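Local coordinates for ABC-type transport system, molybdenum-specific extracellular solute-binding protein (Clostridium difficile, PDB 4KD5) that probably captures molybdate or tungstate outside the cell and hands it to a partner ABC transporter for uptake, at residues A[25-30]-A[212-217]; A[48-53]-A[73-78]; A[156-161]-A[173-178]. One frame throughout, in Å; residues are numbered along the deposited sequence.

Contact 1. Residues A[25-30]-A[212-217]; sequences EEYKKV and EEFLLS
Tyr-27 and Phe-214 form a buried aromatic contact that joins the C-terminal part of helix 17-28 to that of helix 205-215. The nearest CA atoms, of Tyr-27 and Phe-214, are 7.6 Å apart, and side chains bridge the distance. Both rings swing out anti to their own backbone N (chi1 -167° for Tyr-27 and 171° for Phe-214), then slide past each other in opposite directions. Their planes are inclined at 54°, so the pair is neither a stack nor a T. Its closest point lies over one face of Phe-214: Tyr-27 CD1 sits 3.5 Å from Phe-214 CG, displaced toward the ring's rim, and Tyr-27 CE1 comes within 3.6 Å of Phe-214 CB. Glu-26 meets the edge of the same ring, its CB 4.1 Å from Phe-214 CZ, before its chain bends and carries the carboxylate away. Val-30 adds a looser touch, CG2 to Phe-214 CE1 at 4.4 Å. Phe-211, one helical turn before Phe-214, meets Tyr-27 edge-to-face. The Tyr-27 hydroxyl is hydrogen-bonded to Lys-210 of the second subunit, which places this helix pair at a subunit interface. The pairing of helices on the outside of a sheet is consistent with an α/β lobe of the periplasmic binding protein fold, the family to which this chain belongs.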
ATOM      1  N   GLU A  25      19.141  -3.223  -8.601  1.00 58.82           N
ATOM      2  CA  GLU A  25      20.046  -2.192  -8.093  1.00 67.19           C
ATOM      3  C   GLU A  25      19.439  -0.794  -8.186  1.00 69.50           C
ATOM      4  O   GLU A  25      19.768   0.087  -7.393  1.00 77.05           O
ATOM      5  CB  GLU A  25      21.403  -2.244  -8.814  1.00 69.68           C
ATOM      6  CG  GLU A  25      21.561  -1.259  -9.977  1.00 78.59           C
ATOM      7  CD  GLU A  25      22.556  -0.152  -9.669  1.00 90.05           C
ATOM      8  OE1 GLU A  25      23.037   0.507 -10.617  1.00 92.25           O
ATOM      9  OE2 GLU A  25      22.852   0.065  -8.476  1.00 96.36           O
ATOM     10  N   GLU A  26      18.541  -0.599  -9.146  1.00 58.28           N
ATOM     11  CA  GLU A  26      17.940   0.710  -9.370  1.00 56.96           C
ATOM     12  C   GLU A  26      16.735   0.950  -8.470  1.00 49.39           C
ATOM     13  O   GLU A  26      16.459   2.084  -8.085  1.00 57.49           O
ATOM     14  CB  GLU A  26      17.544   0.860 -10.842  1.00 61.59           C
ATOM     15  CG  GLU A  26      17.663   2.268 -11.396  1.00 78.62           C
ATOM     16  CD  GLU A  26      19.094   2.655 -11.718  1.00 88.29           C
ATOM     17  OE1 GLU A  26      19.302   3.759 -12.263  1.00 95.61           O
ATOM     18  OE2 GLU A  26      20.013   1.860 -11.427  1.00 90.10           O
ATOM     19  N   TYR A  27      16.015  -0.117  -8.137  1.00 43.05           N
ATOM     20  CA  TYR A  27      14.875  -0.004  -7.233  1.00 46.69           C
ATOM     21  C   TYR A  27      15.364   0.183  -5.810  1.00 49.87           C
ATOM     22  O   TYR A  27      14.712   0.836  -4.997  1.00 46.87           O
ATOM     23  CB  TYR A  27      13.975  -1.235  -7.314  1.00 45.85           C
ATOM     24  CG  TYR A  27      12.638  -1.028  -6.649  1.00 44.08           C
ATOM     25  CD1 TYR A  27      11.725  -0.127  -7.172  1.00 36.60           C
ATOM     26  CD2 TYR A  27      12.285  -1.730  -5.506  1.00 43.16           C
ATOM     27  CE1 TYR A  27      10.503   0.076  -6.579  1.00 40.47           C
ATOM     28  CE2 TYR A  27      11.056  -1.535  -4.902  1.00 37.27           C
ATOM     29  CZ  TYR A  27      10.173  -0.629  -5.449  1.00 43.42           C
ATOM     30  OH  TYR A  27       8.947  -0.418  -4.876  1.00 42.20           O
ATOM     31  N   LYS A  28      16.515  -0.407  -5.513  1.00 51.51           N
ATOM     32  CA  LYS A  28      17.113  -0.300  -4.193  1.00 54.16           C
ATOM     33  C   LYS A  28      17.441   1.158  -3.882  1.00 53.99           C
ATOM     34  O   LYS A  28      17.395   1.579  -2.726  1.00 57.13           O
ATOM     35  CB  LYS A  28      18.371  -1.171  -4.110  1.00 60.81           C
ATOM     36  CG  LYS A  28      18.964  -1.278  -2.715  1.00 73.01           C
ATOM     37  CD  LYS A  28      17.950  -1.841  -1.727  1.00 80.63           C
ATOM     38  CE  LYS A  28      18.469  -1.758  -0.298  1.00 87.49           C
ATOM     39  NZ  LYS A  28      17.482  -2.306   0.674  1.00 89.98           N
ATOM     40  N   LYS A  29      17.747   1.926  -4.924  1.00 53.10           N
ATOM     41  CA  LYS A  29      18.105   3.335  -4.776  1.00 57.96           C
ATOM     42  C   LYS A  29      16.902   4.234  -4.502  1.00 59.37           C
ATOM     43  O   LYS A  29      17.051   5.326  -3.960  1.00 67.30           O
ATOM     44  CB  LYS A  29      18.865   3.820  -6.014  1.00 50.39           C
ATOM     45  CG  LYS A  29      20.250   3.215  -6.149  1.00 68.86           C
ATOM     46  CD  LYS A  29      20.772   3.251  -7.585  1.00 67.67           C
ATOM     47  CE  LYS A  29      21.033   4.665  -8.075  1.00 71.27           C
ATOM     48  NZ  LYS A  29      21.889   4.674  -9.299  1.00 76.46           N
ATOM     49  N   VAL A  30      15.714   3.763  -4.870  1.00 58.44           N
ATOM     50  CA  VAL A  30      14.480   4.527  -4.666  1.00 56.88           C
ATOM     51  C   VAL A  30      13.573   3.926  -3.586  1.00 58.01           C
ATOM     52  O   VAL A  30      12.518   4.474  -3.278  1.00 66.86           O
ATOM     53  CB  VAL A  30      13.687   4.698  -5.984  1.00 60.73           C
ATOM     54  CG1 VAL A  30      14.459   5.565  -6.962  1.00 61.33           C
ATOM     55  CG2 VAL A  30      13.396   3.342  -6.604  1.00 41.90           C
ATOM     56  N   GLU A 212       5.658  -3.043  -9.209  1.00 43.76           N
ATOM     57  CA  GLU A 212       5.176  -3.179 -10.579  1.00 52.90           C
ATOM     58  C   GLU A 212       5.121  -1.813 -11.259  1.00 49.57           C
ATOM     59  O   GLU A 212       5.440  -1.686 -12.442  1.00 53.92           O
ATOM     60  CB  GLU A 212       3.797  -3.847 -10.622  1.00 51.80           C
ATOM     61  CG  GLU A 212       3.289  -4.092 -12.040  1.00 52.12           C
ATOM     62  CD  GLU A 212       1.864  -4.610 -12.092  1.00 52.81           C
ATOM     63  OE1 GLU A 212       1.138  -4.217 -13.027  1.00 55.85           O
ATOM     64  OE2 GLU A 212       1.473  -5.411 -11.218  1.00 54.01           O
ATOM     65  N   GLU A 213       4.720  -0.785 -10.518  0.54 47.63           N
ATOM     66  CA  GLU A 213       4.643   0.548 -11.108  0.54 49.89           C
ATOM     67  C   GLU A 213       6.013   1.155 -11.396  0.54 49.33           C
ATOM     68  O   GLU A 213       6.130   2.050 -12.224  0.54 50.66           O
ATOM     69  CB  GLU A 213       3.773   1.490 -10.272  0.54 48.46           C
ATOM     70  CG  GLU A 213       2.419   1.801 -10.912  0.54 50.81           C
ATOM     71  CD  GLU A 213       2.538   2.507 -12.258  0.54 53.87           C
ATOM     72  OE1 GLU A 213       1.582   2.423 -13.056  0.54 57.66           O
ATOM     73  OE2 GLU A 213       3.576   3.155 -12.518  0.54 52.20           O
ATOM     74  N   PHE A 214       7.050   0.658 -10.729  1.00 43.06           N
ATOM     75  CA  PHE A 214       8.408   1.084 -11.047  1.00 46.12           C
ATOM     76  C   PHE A 214       8.793   0.531 -12.413  1.00 40.98           C
ATOM     77  O   PHE A 214       9.446   1.201 -13.209  1.00 46.26           O
ATOM     78  CB  PHE A 214       9.410   0.609  -9.993  1.00 42.11           C
ATOM     79  CG  PHE A 214      10.843   0.833 -10.384  1.00 47.91           C
ATOM     80  CD1 PHE A 214      11.372   2.115 -10.424  1.00 54.46           C
ATOM     81  CD2 PHE A 214      11.664  -0.238 -10.710  1.00 43.06           C
ATOM     82  CE1 PHE A 214      12.696   2.328 -10.787  1.00 53.87           C
ATOM     83  CE2 PHE A 214      12.988  -0.034 -11.072  1.00 46.86           C
ATOM     84  CZ  PHE A 214      13.505   1.253 -11.109  1.00 51.33           C
ATOM     85  N   LEU A 215       8.375  -0.703 -12.666  1.00 43.70           N
ATOM     86  CA  LEU A 215       8.632  -1.370 -13.935  1.00 47.94           C
ATOM     87  C   LEU A 215       7.922  -0.651 -15.077  1.00 49.88           C
ATOM     88  O   LEU A 215       8.456  -0.537 -16.179  1.00 46.27           O
ATOM     89  CB  LEU A 215       8.172  -2.828 -13.863  1.00 46.09           C
ATOM     90  CG  LEU A 215       8.766  -3.699 -12.758  1.00 48.66           C
ATOM     91  CD1 LEU A 215       8.182  -5.107 -12.788  1.00 48.67           C
ATOM     92  CD2 LEU A 215      10.273  -3.757 -12.891  1.00 45.37           C
ATOM     93  N   LEU A 216       6.718  -0.160 -14.799  1.00 44.55           N
ATOM     94  CA  LEU A 216       5.895   0.509 -15.801  1.00 43.71           C
ATOM     95  C   LEU A 216       6.228   1.996 -15.894  1.00 51.63           C
ATOM     96  O   LEU A 216       5.654   2.721 -16.707  1.00 53.94           O
ATOM     97  CB  LEU A 216       4.409   0.311 -15.482  1.00 39.56           C
ATOM     98  CG  LEU A 216       3.917  -1.133 -15.380  1.00 44.88           C
ATOM     99  CD1 LEU A 216       2.517  -1.202 -14.798  1.00 38.06           C
ATOM    100  CD2 LEU A 216       3.945  -1.812 -16.742  1.00 43.63           C
ATOM    101  N   SER A 217       7.164   2.446 -15.062  1.00 53.97           N
ATOM    102  CA  SER A 217       7.551   3.858 -15.034  1.00 58.15           C
ATOM    103  C   SER A 217       8.593   4.190 -16.100  1.00 55.47           C
ATOM    104  O   SER A 217       9.229   3.291 -16.659  1.00 57.31           O
ATOM    105  CB  SER A 217       8.081   4.242 -13.653  1.00 62.19           C
ATOM    106  OG  SER A 217       9.401   3.767 -13.465  1.00 64.88           O
TER

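Contact 2. Residues A[48-53]-A[73-78]; sequences QQIEQG and EKLLVS
Glu-51, on helix 43-52, meets Glu-73 and Leu-75, in the turn that follows helix 65-72, where two Schellman-capped helix ends lie side by side in a lobe of the periplasmic binding protein fold. Gly-53 is the C-prime residue of the first cap and Lys-74 that of the second; both have positive phi. Glu-73, the first residue to leave helical angles, already points its CB at helix 43-52, and the reversal at Lys-74 turns the chain so that Leu-75 faces it too. Across the gap the nearest CA atoms, of Glu-51 and Leu-75, are 7.3 Å apart.

The polar part of the contact is a close pair of carboxyl groups. Glu-51 and Glu-73 both run extended beyond CG and cross at roughly a right angle, with the carboxylate planes 39° apart. Glu-51 OE2 approaches both oxygens of its partner, lying 2.8 Å from Glu-73 OE1 and 2.9 Å from Glu-73 OE2. Oxygens so near each other suggest that one acid group is probably protonated, an inference from distance alone. Glu-51 OE2 also accepts a hydrogen bond from Gln-47 NE2, one turn back along its own helix, which helps to fix the carboxylate. Ala-42 of the third subunit packs on Glu-73, so the acid pair lies close to a subunit interface.

Beside the acid pair the contact is apolar. Leu-75, its CG anti to the carbonyl carbon (chi1 -63°), directs a methyl at the helix backbone and also packs on Leu-70 of helix 65-72. Ile-50 CG2 lies 4.3 Å from Leu-75 CB. Tighter than this is the seat of the leucine methyl itself: Leu-75 CD1 rests 3.6 Å from Glu-51 CA and 3.7 Å from Glu-51 CG.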
ATOM      1  N   GLN A  48       2.469 -23.269 -13.118  1.00 71.40           N
ATOM      2  CA  GLN A  48       2.114 -24.446 -12.326  1.00 76.08           C
ATOM      3  C   GLN A  48       2.413 -24.258 -10.839  1.00 75.88           C
ATOM      4  O   GLN A  48       1.614 -24.648  -9.991  1.00 78.82           O
ATOM      5  CB  GLN A  48       2.837 -25.684 -12.868  1.00 79.66           C
ATOM      6  CG  GLN A  48       2.396 -26.092 -14.266  1.00 89.60           C
ATOM      7  CD  GLN A  48       3.507 -26.738 -15.074  1.00100.76           C
ATOM      8  OE1 GLN A  48       3.450 -26.777 -16.304  1.00101.14           O
ATOM      9  NE2 GLN A  48       4.522 -27.249 -14.388  1.00108.00           N
ATOM     10  N   GLN A  49       3.559 -23.659 -10.529  1.00 70.44           N
ATOM     11  CA  GLN A  49       3.935 -23.396  -9.140  1.00 68.20           C
ATOM     12  C   GLN A  49       2.953 -22.449  -8.455  1.00 60.24           C
ATOM     13  O   GLN A  49       2.547 -22.682  -7.317  1.00 60.31           O
ATOM     14  CB  GLN A  49       5.357 -22.832  -9.061  1.00 66.09           C
ATOM     15  CG  GLN A  49       6.443 -23.849  -9.351  1.00 73.07           C
ATOM     16  CD  GLN A  49       6.385 -25.046  -8.423  1.00 84.59           C
ATOM     17  OE1 GLN A  49       6.519 -24.910  -7.207  1.00 84.15           O
ATOM     18  NE2 GLN A  49       6.174 -26.229  -8.995  1.00 89.15           N
ATOM     19  N   ILE A  50       2.586 -21.381  -9.152  1.00 52.61           N
ATOM     20  CA  ILE A  50       1.589 -20.440  -8.657  1.00 48.28           C
ATOM     21  C   ILE A  50       0.253 -21.160  -8.448  1.00 50.86           C
ATOM     22  O   ILE A  50      -0.482 -20.866  -7.505  1.00 58.30           O
ATOM     23  CB  ILE A  50       1.426 -19.248  -9.627  1.00 49.72           C
ATOM     24  CG1 ILE A  50       2.743 -18.483  -9.744  1.00 41.06           C
ATOM     25  CG2 ILE A  50       0.319 -18.314  -9.177  1.00 44.85           C
ATOM     26  CD1 ILE A  50       2.703 -17.336 -10.729  1.00 42.91           C
ATOM     27  N   GLU A  51      -0.043 -22.120  -9.322  1.00 53.55           N
ATOM     28  CA  GLU A  51      -1.260 -22.919  -9.209  1.00 56.09           C
ATOM     29  C   GLU A  51      -1.197 -23.886  -8.030  1.00 60.68           C
ATOM     30  O   GLU A  51      -2.231 -24.270  -7.491  1.00 59.90           O
ATOM     31  CB  GLU A  51      -1.535 -23.681 -10.516  1.00 59.19           C
ATOM     32  CG  GLU A  51      -2.002 -22.814 -11.680  1.00 60.00           C
ATOM     33  CD  GLU A  51      -1.993 -23.553 -13.013  1.00 68.08           C
ATOM     34  OE1 GLU A  51      -1.053 -24.337 -13.257  1.00 70.33           O
ATOM     35  OE2 GLU A  51      -2.924 -23.347 -13.821  1.00 70.56           O
ATOM     36  N   GLN A  52       0.012 -24.285  -7.642  1.00 65.62           N
ATOM     37  CA  GLN A  52       0.207 -25.175  -6.499  1.00 70.96           C
ATOM     38  C   GLN A  52       0.158 -24.395  -5.188  1.00 69.86           C
ATOM     39  O   GLN A  52      -0.046 -24.971  -4.120  1.00 75.09           O
ATOM     40  CB  GLN A  52       1.538 -25.935  -6.613  1.00 71.04           C
ATOM     41  CG  GLN A  52       1.597 -26.931  -7.769  1.00 82.12           C
ATOM     42  CD  GLN A  52       2.995 -27.471  -8.027  1.00 87.86           C
ATOM     43  OE1 GLN A  52       3.879 -27.378  -7.176  1.00 90.89           O
ATOM     44  NE2 GLN A  52       3.198 -28.037  -9.213  1.00 88.65           N
ATOM     45  N   GLY A  53       0.352 -23.083  -5.275  1.00 64.14           N
ATOM     46  CA  GLY A  53       0.317 -22.230  -4.101  1.00 61.34           C
ATOM     47  C   GLY A  53       1.685 -21.791  -3.615  1.00 66.15           C
ATOM     48  O   GLY A  53       1.855 -21.447  -2.445  1.00 70.37           O
ATOM     49  N   GLU A  73      -8.436 -19.002 -13.132  1.00 72.02           N
ATOM     50  CA  GLU A  73      -8.440 -19.709 -11.857  1.00 71.11           C
ATOM     51  C   GLU A  73      -8.358 -18.721 -10.691  1.00 70.96           C
ATOM     52  O   GLU A  73      -8.217 -19.123  -9.534  1.00 72.20           O
ATOM     53  CB  GLU A  73      -7.283 -20.713 -11.804  1.00 71.83           C
ATOM     54  CG  GLU A  73      -7.285 -21.737 -12.942  1.00 79.37           C
ATOM     55  CD  GLU A  73      -5.925 -22.389 -13.149  1.00 82.05           C
ATOM     56  OE1 GLU A  73      -4.915 -21.813 -12.695  1.00 77.55           O
ATOM     57  OE2 GLU A  73      -5.867 -23.473 -13.768  1.00 87.35           O
ATOM     58  N   LYS A  74      -8.437 -17.430 -11.013  1.00 68.73           N
ATOM     59  CA  LYS A  74      -8.470 -16.356 -10.015  1.00 67.78           C
ATOM     60  C   LYS A  74      -7.258 -16.319  -9.075  1.00 64.33           C
ATOM     61  O   LYS A  74      -7.386 -16.032  -7.885  1.00 72.62           O
ATOM     62  CB  LYS A  74      -9.787 -16.395  -9.226  1.00 71.94           C
ATOM     63  CG  LYS A  74     -11.013 -16.015 -10.057  1.00 73.08           C
ATOM     64  CD  LYS A  74     -12.233 -15.790  -9.174  1.00 73.86           C
ATOM     65  CE  LYS A  74     -13.249 -14.887  -9.855  1.00 78.94           C
ATOM     66  NZ  LYS A  74     -12.630 -13.596 -10.269  1.00 75.84           N
ATOM     67  N   LEU A  75      -6.080 -16.587  -9.629  1.00 49.94           N
ATOM     68  CA  LEU A  75      -4.846 -16.584  -8.857  1.00 44.82           C
ATOM     69  C   LEU A  75      -4.100 -15.261  -9.023  1.00 51.85           C
ATOM     70  O   LEU A  75      -2.983 -15.100  -8.524  1.00 55.29           O
ATOM     71  CB  LEU A  75      -3.956 -17.759  -9.267  1.00 46.55           C
ATOM     72  CG  LEU A  75      -4.526 -19.156  -9.014  1.00 49.13           C
ATOM     73  CD1 LEU A  75      -3.626 -20.231  -9.592  1.00 47.52           C
ATOM     74  CD2 LEU A  75      -4.718 -19.395  -7.532  1.00 49.05           C
ATOM     75  N   LEU A  76      -4.729 -14.310  -9.710  1.00 48.66           N
ATOM     76  CA  LEU A  76      -4.117 -13.009  -9.963  1.00 41.58           C
ATOM     77  C   LEU A  76      -4.940 -11.876  -9.367  1.00 46.74           C
ATOM     78  O   LEU A  76      -6.161 -11.995  -9.220  1.00 48.53           O
ATOM     79  CB  LEU A  76      -3.959 -12.766 -11.467  1.00 40.15           C
ATOM     80  CG  LEU A  76      -3.071 -13.711 -12.272  1.00 40.63           C
ATOM     81  CD1 LEU A  76      -2.947 -13.248 -13.715  1.00 47.28           C
ATOM     82  CD2 LEU A  76      -1.700 -13.809 -11.648  1.00 38.39           C
ATOM     83  N   VAL A  77      -4.264 -10.786  -9.011  1.00 46.27           N
ATOM     84  CA  VAL A  77      -4.939  -9.525  -8.740  1.00 46.74           C
ATOM     85  C   VAL A  77      -5.209  -8.910 -10.116  1.00 49.20           C
ATOM     86  O   VAL A  77      -4.323  -8.288 -10.707  1.00 45.79           O
ATOM     87  CB  VAL A  77      -4.063  -8.586  -7.884  1.00 47.41           C
ATOM     88  CG1 VAL A  77      -4.842  -7.346  -7.482  1.00 36.35           C
ATOM     89  CG2 VAL A  77      -3.572  -9.307  -6.639  1.00 41.32           C
ATOM     90  N   SER A  78      -6.427  -9.109 -10.619  1.00 48.49           N
ATOM     91  CA  SER A  78      -6.787  -8.814 -12.010  1.00 49.82           C
ATOM     92  C   SER A  78      -6.435  -7.413 -12.517  1.00 51.13           C
ATOM     93  O   SER A  78      -5.925  -7.260 -13.628  1.00 50.04           O
ATOM     94  CB  SER A  78      -8.276  -9.086 -12.245  1.00 50.62           C
ATOM     95  OG  SER A  78      -8.589 -10.449 -12.058  1.00 57.74           O
TER

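Contact 3. Residues A[156-161]-A[173-178]; sequences WVQSGN and VNNDKI
Gln-158 and Asn-175 reach for each other from opposite directions, and their terminal amides meet with planes turned 78° apart, nearly perpendicular. One hydrogen bond joins them: Asn-175 ND2 donates to Gln-158 OE1 over 3.0 Å, and the N-H...O angle of 174° makes it almost straight. The two groups use this bond differently. On the asparagine side the acceptor lies within the amide plane, as expected for an N-H pointing directly at it. On the glutamine side the donor stands well above the carbonyl plane and so misses the lone-pair directions.

Asn-175 is held in this pose by its own turn. With CG anti to the backbone N (chi1 -163°), its OD1 accepts from Lys-177 N at 3.2 Å, making an Asx turn, while ND2 is presented to the helix. The two ends of one amide thus do separate work, OD1 shaping the loop and ND2 bridging to Gln-158.

The stem of Gln-158 supplies the apolar part. Extended beyond CG, it passes obliquely over Lys-177 and Ile-178, its CG lying 3.5 Å from Ile-178 CG2 and 3.6 Å from Lys-177 CB. Lys-177 then bends away, and its NZ forms a salt bridge with Asp-176 OD2 at 3.4 Å.

No other subunit of the assembly touches these segments. The contact fastens the C-terminal end of helix 150-159 to the loop between strands 164-168 and 178-183, just where the second of these strands begins beside strand 82-94; two residues back in the helix, Trp-156 packs on strand 144-147.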
ATOM      1  N   TRP A 156      25.552 -18.764 -36.417  1.00 58.87           N
ATOM      2  CA  TRP A 156      25.587 -19.048 -37.851  1.00 60.87           C
ATOM      3  C   TRP A 156      25.818 -17.776 -38.651  1.00 62.86           C
ATOM      4  O   TRP A 156      26.590 -17.761 -39.610  1.00 62.52           O
ATOM      5  CB  TRP A 156      24.263 -19.678 -38.299  1.00 54.54           C
ATOM      6  CG  TRP A 156      24.029 -21.064 -37.789  1.00 54.28           C
ATOM      7  CD1 TRP A 156      24.886 -21.824 -37.048  1.00 56.09           C
ATOM      8  CD2 TRP A 156      22.847 -21.864 -37.991  1.00 51.41           C
ATOM      9  NE1 TRP A 156      24.313 -23.045 -36.776  1.00 57.67           N
ATOM     10  CE2 TRP A 156      23.075 -23.091 -37.335  1.00 55.29           C
ATOM     11  CE3 TRP A 156      21.642 -21.653 -38.655  1.00 44.63           C
ATOM     12  CZ2 TRP A 156      22.113 -24.113 -37.339  1.00 53.17           C
ATOM     13  CZ3 TRP A 156      20.696 -22.668 -38.650  1.00 48.66           C
ATOM     14  CH2 TRP A 156      20.938 -23.881 -37.997  1.00 48.21           C
ATOM     15  N   VAL A 157      25.130 -16.712 -38.248  1.00 60.62           N
ATOM     16  CA  VAL A 157      25.194 -15.431 -38.939  1.00 61.67           C
ATOM     17  C   VAL A 157      26.553 -14.764 -38.723  1.00 61.20           C
ATOM     18  O   VAL A 157      27.112 -14.163 -39.639  1.00 67.93           O
ATOM     19  CB  VAL A 157      24.048 -14.508 -38.481  1.00 59.98           C
ATOM     20  CG1 VAL A 157      24.175 -13.157 -39.111  1.00 60.28           C
ATOM     21  CG2 VAL A 157      22.701 -15.119 -38.841  1.00 55.68           C
ATOM     22  N   GLN A 158      27.080 -14.891 -37.510  1.00 58.11           N
ATOM     23  CA  GLN A 158      28.404 -14.371 -37.167  1.00 63.69           C
ATOM     24  C   GLN A 158      29.505 -15.063 -37.962  1.00 62.80           C
ATOM     25  O   GLN A 158      30.478 -14.435 -38.367  1.00 66.27           O
ATOM     26  CB  GLN A 158      28.675 -14.566 -35.672  1.00 67.86           C
ATOM     27  CG  GLN A 158      28.586 -13.308 -34.826  1.00 72.50           C
ATOM     28  CD  GLN A 158      28.705 -13.596 -33.339  1.00 78.52           C
ATOM     29  OE1 GLN A 158      27.733 -13.470 -32.592  1.00 80.65           O
ATOM     30  NE2 GLN A 158      29.898 -13.983 -32.902  1.00 82.11           N
ATOM     31  N   SER A 159      29.340 -16.365 -38.171  1.00 58.90           N
ATOM     32  CA  SER A 159      30.354 -17.182 -38.829  1.00 61.46           C
ATOM     33  C   SER A 159      30.181 -17.196 -40.342  1.00 65.09           C
ATOM     34  O   SER A 159      31.017 -17.749 -41.059  1.00 68.01           O
ATOM     35  CB  SER A 159      30.321 -18.615 -38.295  1.00 56.35           C
ATOM     36  OG  SER A 159      29.105 -19.253 -38.630  1.00 55.60           O
ATOM     37  N   GLY A 160      29.095 -16.602 -40.828  1.00 69.78           N
ATOM     38  CA  GLY A 160      28.863 -16.504 -42.259  1.00 67.91           C
ATOM     39  C   GLY A 160      28.157 -17.706 -42.856  1.00 67.94           C
ATOM     40  O   GLY A 160      27.848 -17.722 -44.050  1.00 65.51           O
ATOM     41  N   ASN A 161      27.905 -18.713 -42.026  1.00 69.63           N
ATOM     42  CA  ASN A 161      27.191 -19.909 -42.462  1.00 69.49           C
ATOM     43  C   ASN A 161      25.795 -19.568 -42.964  1.00 68.76           C
ATOM     44  O   ASN A 161      25.267 -20.227 -43.854  1.00 76.21           O
ATOM     45  CB  ASN A 161      27.111 -20.928 -41.326  1.00 71.30           C
ATOM     46  CG  ASN A 161      28.383 -21.742 -41.183  1.00 82.84           C
ATOM     47  OD1 ASN A 161      29.390 -21.263 -40.655  1.00 84.42           O
ATOM     48  ND2 ASN A 161      28.340 -22.987 -41.644  1.00 89.44           N
ATOM     49  N   VAL A 173      21.716  -7.136 -28.304  1.00 56.57           N
ATOM     50  CA  VAL A 173      22.455  -6.197 -27.455  1.00 63.71           C
ATOM     51  C   VAL A 173      23.775  -6.795 -26.969  1.00 71.05           C
ATOM     52  O   VAL A 173      23.892  -8.012 -26.805  1.00 72.45           O
ATOM     53  CB  VAL A 173      21.618  -5.695 -26.247  1.00 75.97           C
ATOM     54  CG1 VAL A 173      20.474  -4.811 -26.714  1.00 69.38           C
ATOM     55  CG2 VAL A 173      21.077  -6.865 -25.442  1.00 79.08           C
ATOM     56  N   ASN A 174      24.765  -5.928 -26.772  1.00 75.38           N
ATOM     57  CA  ASN A 174      26.105  -6.328 -26.331  1.00 89.19           C
ATOM     58  C   ASN A 174      26.829  -7.229 -27.336  1.00 87.42           C
ATOM     59  O   ASN A 174      27.640  -8.070 -26.949  1.00 88.14           O
ATOM     60  CB  ASN A 174      26.055  -6.977 -24.937  1.00 96.14           C
ATOM     61  CG  ASN A 174      27.361  -6.842 -24.176  1.00105.71           C
ATOM     62  OD1 ASN A 174      28.242  -7.696 -24.275  1.00107.86           O
ATOM     63  ND2 ASN A 174      27.489  -5.768 -23.405  1.00109.51           N
ATOM     64  N   ASN A 175      26.542  -7.037 -28.623  1.00 83.60           N
ATOM     65  CA  ASN A 175      27.187  -7.814 -29.691  1.00 79.29           C
ATOM     66  C   ASN A 175      27.476  -6.981 -30.946  1.00 77.86           C
ATOM     67  O   ASN A 175      26.565  -6.657 -31.717  1.00 77.28           O
ATOM     68  CB  ASN A 175      26.349  -9.054 -30.046  1.00 68.14           C
ATOM     69  CG  ASN A 175      27.137 -10.099 -30.834  1.00 71.86           C
ATOM     70  OD1 ASN A 175      28.328  -9.930 -31.110  1.00 72.45           O
ATOM     71  ND2 ASN A 175      26.471 -11.192 -31.189  1.00 68.09           N
ATOM     72  N   ASP A 176      28.747  -6.641 -31.145  1.00 76.44           N
ATOM     73  CA  ASP A 176      29.164  -5.839 -32.297  1.00 84.59           C
ATOM     74  C   ASP A 176      29.511  -6.701 -33.509  1.00 83.06           C
ATOM     75  O   ASP A 176      29.664  -6.189 -34.620  1.00 82.27           O
ATOM     76  CB  ASP A 176      30.359  -4.955 -31.932  1.00 91.69           C
ATOM     77  CG  ASP A 176      31.536  -5.755 -31.400  1.00101.49           C
ATOM     78  OD1 ASP A 176      31.321  -6.639 -30.545  1.00105.12           O
ATOM     79  OD2 ASP A 176      32.680  -5.496 -31.834  1.00105.18           O
ATOM     80  N   LYS A 177      29.628  -8.008 -33.292  1.00 79.58           N
ATOM     81  CA  LYS A 177      29.993  -8.936 -34.360  1.00 79.39           C
ATOM     82  C   LYS A 177      28.871  -9.059 -35.384  1.00 77.62           C
ATOM     83  O   LYS A 177      29.117  -9.317 -36.561  1.00 77.92           O
ATOM     84  CB  LYS A 177      30.316 -10.314 -33.783  1.00 80.46           C
ATOM     85  CG  LYS A 177      31.294 -10.295 -32.621  1.00 88.26           C
ATOM     86  CD  LYS A 177      32.546  -9.494 -32.946  1.00 95.48           C
ATOM     87  CE  LYS A 177      33.470  -9.404 -31.735  1.00 96.49           C
ATOM     88  NZ  LYS A 177      34.539  -8.380 -31.917  1.00 95.75           N
ATOM     89  N   ILE A 178      27.639  -8.879 -34.920  1.00 78.80           N
ATOM     90  CA  ILE A 178      26.479  -8.838 -35.801  1.00 70.99           C
ATOM     91  C   ILE A 178      25.965  -7.410 -35.889  1.00 74.82           C
ATOM     92  O   ILE A 178      26.388  -6.544 -35.121  1.00 77.01           O
ATOM     93  CB  ILE A 178      25.335  -9.727 -35.289  1.00 65.57           C
ATOM     94  CG1 ILE A 178      24.823  -9.226 -33.941  1.00 66.06           C
ATOM     95  CG2 ILE A 178      25.778 -11.170 -35.178  1.00 64.87           C
ATOM     96  CD1 ILE A 178      23.351  -8.897 -33.945  1.00 66.77           C
TER

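Following the chain from the N terminus, helix 17-28 supplies the first half of contact 1, whose partner arrives only at 212-217, near the C terminus. That closure spans 181 residues and encloses both other contacts. Contact 2 closes first, tying helix 43-52 to the turn after helix 65-72 across 19 residues that include strand 58-60 and helix 65-72. Contact 3, which joins helix 150-159 to the approach to strand 178-183, opens after contact 2 has closed, so the two lie in series. None of the three touches another: the centres of contacts 1 and 2 are about 24 Å apart, whereas those of contacts 2 and 3, on opposite sides of the chain's centre, are about 40 Å apart.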